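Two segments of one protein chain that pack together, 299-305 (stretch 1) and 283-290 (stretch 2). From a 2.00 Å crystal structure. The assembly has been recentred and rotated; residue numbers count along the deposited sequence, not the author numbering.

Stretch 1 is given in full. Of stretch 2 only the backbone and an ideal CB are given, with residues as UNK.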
# COMPACT_ATOMS: atom_id res chain seq x y z
N ALA A 299 -3.40 -5.32 -6.83
CA ALA A 299 -4.83 -5.57 -6.69
C ALA A 299 -5.25 -5.43 -5.22
O ALA A 299 -4.83 -6.21 -4.37
CB ALA A 299 -5.19 -6.95 -7.22
N ALA A 300 -6.08 -4.43 -4.92
CA ALA A 300 -6.50 -4.16 -3.56
C ALA A 300 -8.02 -4.18 -3.48
O ALA A 300 -8.69 -3.44 -4.21
CB ALA A 300 -5.95 -2.82 -3.09
N ALA A 301 -8.55 -5.03 -2.62
CA ALA A 301 -10.00 -5.13 -2.46
C ALA A 301 -10.36 -4.71 -1.04
O ALA A 301 -9.56 -4.87 -0.11
CB ALA A 301 -10.48 -6.56 -2.73
N ILE A 302 -11.56 -4.18 -0.89
CA ILE A 302 -12.07 -3.89 0.44
C ILE A 302 -12.90 -5.06 0.93
O ILE A 302 -13.86 -5.47 0.28
CB ILE A 302 -12.88 -2.60 0.44
CG1 ILE A 302 -11.99 -1.47 -0.07
CG2 ILE A 302 -13.40 -2.29 1.85
CD1 ILE A 302 -12.73 -0.46 -0.80
N SER A 303 -12.51 -5.57 2.10
CA SER A 303 -13.08 -6.77 2.69
C SER A 303 -13.77 -6.43 4.01
O SER A 303 -13.21 -5.75 4.87
CB SER A 303 -11.97 -7.80 2.92
OG SER A 303 -12.42 -8.92 3.65
N GLU A 304 -15.00 -6.92 4.18
CA GLU A 304 -15.74 -6.72 5.42
C GLU A 304 -14.98 -7.31 6.63
O GLU A 304 -14.88 -6.67 7.68
CB GLU A 304 -17.14 -7.35 5.30
CG GLU A 304 -17.99 -7.22 6.54
CD GLU A 304 -18.47 -5.80 6.77
OE1 GLU A 304 -18.42 -4.99 5.82
OE2 GLU A 304 -18.90 -5.48 7.89
N ASN A 305 -14.43 -8.51 6.45
CA ASN A 305 -13.79 -9.25 7.53
C ASN A 305 -12.29 -9.38 7.30
O ASN A 305 -11.82 -9.19 6.18
CB ASN A 305 -14.43 -10.64 7.66
CG ASN A 305 -15.92 -10.56 7.99
OD1 ASN A 305 -16.75 -11.13 7.29
ND2 ASN A 305 -16.25 -9.84 9.05
N UNK A 283 -13.66 6.31 -3.58
CA UNK A 283 -14.99 6.02 -3.10
C UNK A 283 -15.23 4.52 -2.96
O UNK A 283 -16.38 4.08 -2.94
CB UNK A 283 -16.03 6.63 -4.04
N UNK A 284 -14.17 3.73 -2.87
CA UNK A 284 -14.36 2.28 -2.76
C UNK A 284 -14.97 1.82 -1.43
O UNK A 284 -14.57 2.27 -0.35
CB UNK A 284 -13.01 1.58 -2.96
N UNK A 285 -15.92 0.89 -1.52
CA UNK A 285 -16.48 0.25 -0.35
C UNK A 285 -16.31 -1.27 -0.45
O UNK A 285 -15.78 -1.79 -1.45
CB UNK A 285 -17.96 0.62 -0.19
N UNK A 286 -16.79 -1.97 0.58
CA UNK A 286 -16.67 -3.42 0.66
C UNK A 286 -17.18 -4.11 -0.61
O UNK A 286 -18.32 -3.90 -1.02
CB UNK A 286 -17.44 -3.94 1.88
N UNK A 287 -16.33 -4.92 -1.24
CA UNK A 287 -16.71 -5.61 -2.46
C UNK A 287 -16.04 -5.06 -3.71
O UNK A 287 -16.00 -5.71 -4.76
CB UNK A 287 -18.23 -5.54 -2.63
N UNK A 288 -15.53 -3.85 -3.60
CA UNK A 288 -14.79 -3.21 -4.67
C UNK A 288 -13.34 -3.70 -4.65
O UNK A 288 -12.75 -3.87 -3.58
CB UNK A 288 -14.85 -1.69 -4.54
N UNK A 289 -12.76 -3.91 -5.82
CA UNK A 289 -11.33 -4.08 -5.93
C UNK A 289 -10.81 -3.07 -6.94
O UNK A 289 -11.51 -2.70 -7.89
CB UNK A 289 -10.97 -5.51 -6.33
N UNK A 290 -9.59 -2.60 -6.71
CA UNK A 290 -8.92 -1.76 -7.68
C UNK A 290 -7.71 -2.52 -8.19
O UNK A 290 -7.03 -3.20 -7.42
CB UNK A 290 -8.52 -0.41 -7.08

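Position 283 lies beyond the reach of stretch 1, and its CA-to-CB bond points away. Phi is positive (73°), which by itself favours glycine. The residue is Gly283, the first to leave helical angles after a helix, in a Schellman motif.

Position 284 points toward stretch 1. Its ideal CB lies 3.0 Å from Ile302 CD1, so the approach is very tight. An apolar side chain suits, provided it can lead away from that methyl group. The residue is Met284, modelled as selenomethionine. Its CB remains closer to Ile302 CD1 than a comfortable apolar contact. The chain then runs on until its CE comes 3.5 Å from Ala300 O.

Position 285 points away, with its ideal CB 5.4 Å from Ile302 CD1. Many side chains would fit. The residue is Ala285, which opens a type II turn closed by a hydrogen bond from the N of 288 to Ala285 O (3.0 Å).

Position 286 points sideways. Its ideal CB is 4.2 Å from both Ile302 O and Glu304 OE1. A medium apolar group could cover Ile302, and a donor could address the carboxylate. The residue is Val286, chi1 t. Its CG2 packs 3.8 Å from Ile302 CG2 and comes 3.5 Å from Glu304 OE1.

Position 287 has phi 107° and psi -18°. A CB would be jammed against the carbonyl O of the residue before, so glycine is called for. Gly287 N donates to Ile302 O at 3.0 Å, joining the turn to stretch 1.

Position 288 begins the strand and points sideways, its ideal CB 4.5 Å from Ile302 CD1. Stretch 1 would tolerate several types; a short acceptor could also reach back to the N-H of 285. The residue is Asp288. Its OD2 accepts from Ala285 N (3.0 Å), bracing the turn, while its backbone O accepts from Ile302 N (3.0 Å).

Position 289 is a non-hydrogen-bonded antiparallel partner of Ala301, with both side chains on the same face. The ideal CB is 3.8 Å from Ala301 CB. The small alanine suits a compact or beta-branched apolar partner. The residue is Val289, chi1 p, whose CG2 packs 3.7 Å from Ala301 CB.

Position 290 pairs with Ala300 through two backbone hydrogen bonds: its N donates to Ala300 O (2.8 Å) and its O accepts from Ala300 N (2.9 Å). The side chains of this pair lie on the face opposite that of Ala301 and Val289. Beside alanine, small polar or apolar groups would serve. The residue is Ser290, which places OG 4.0 Å from Ala300 CB.

Stretch 2 (283-290) GMAVGDVS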
# COMPACT_ATOMS: atom_id res chain seq x y z
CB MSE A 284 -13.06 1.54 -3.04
CG MSE A 284 -12.64 1.55 -4.49
SE MSE A 284 -10.77 1.02 -4.65
CE MSE A 284 -10.93 -0.78 -3.92
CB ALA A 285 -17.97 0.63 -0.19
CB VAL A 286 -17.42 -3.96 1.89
CG1 VAL A 286 -17.48 -5.49 1.87
CG2 VAL A 286 -16.76 -3.46 3.17
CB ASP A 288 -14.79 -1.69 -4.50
CG ASP A 288 -16.15 -1.05 -4.79
OD1 ASP A 288 -16.99 -1.69 -5.45
OD2 ASP A 288 -16.36 0.10 -4.36
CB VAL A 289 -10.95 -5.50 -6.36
CG1 VAL A 289 -11.37 -5.74 -7.80
CG2 VAL A 289 -9.44 -5.71 -6.19
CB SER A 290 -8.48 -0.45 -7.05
OG SER A 290 -7.38 -0.66 -6.17
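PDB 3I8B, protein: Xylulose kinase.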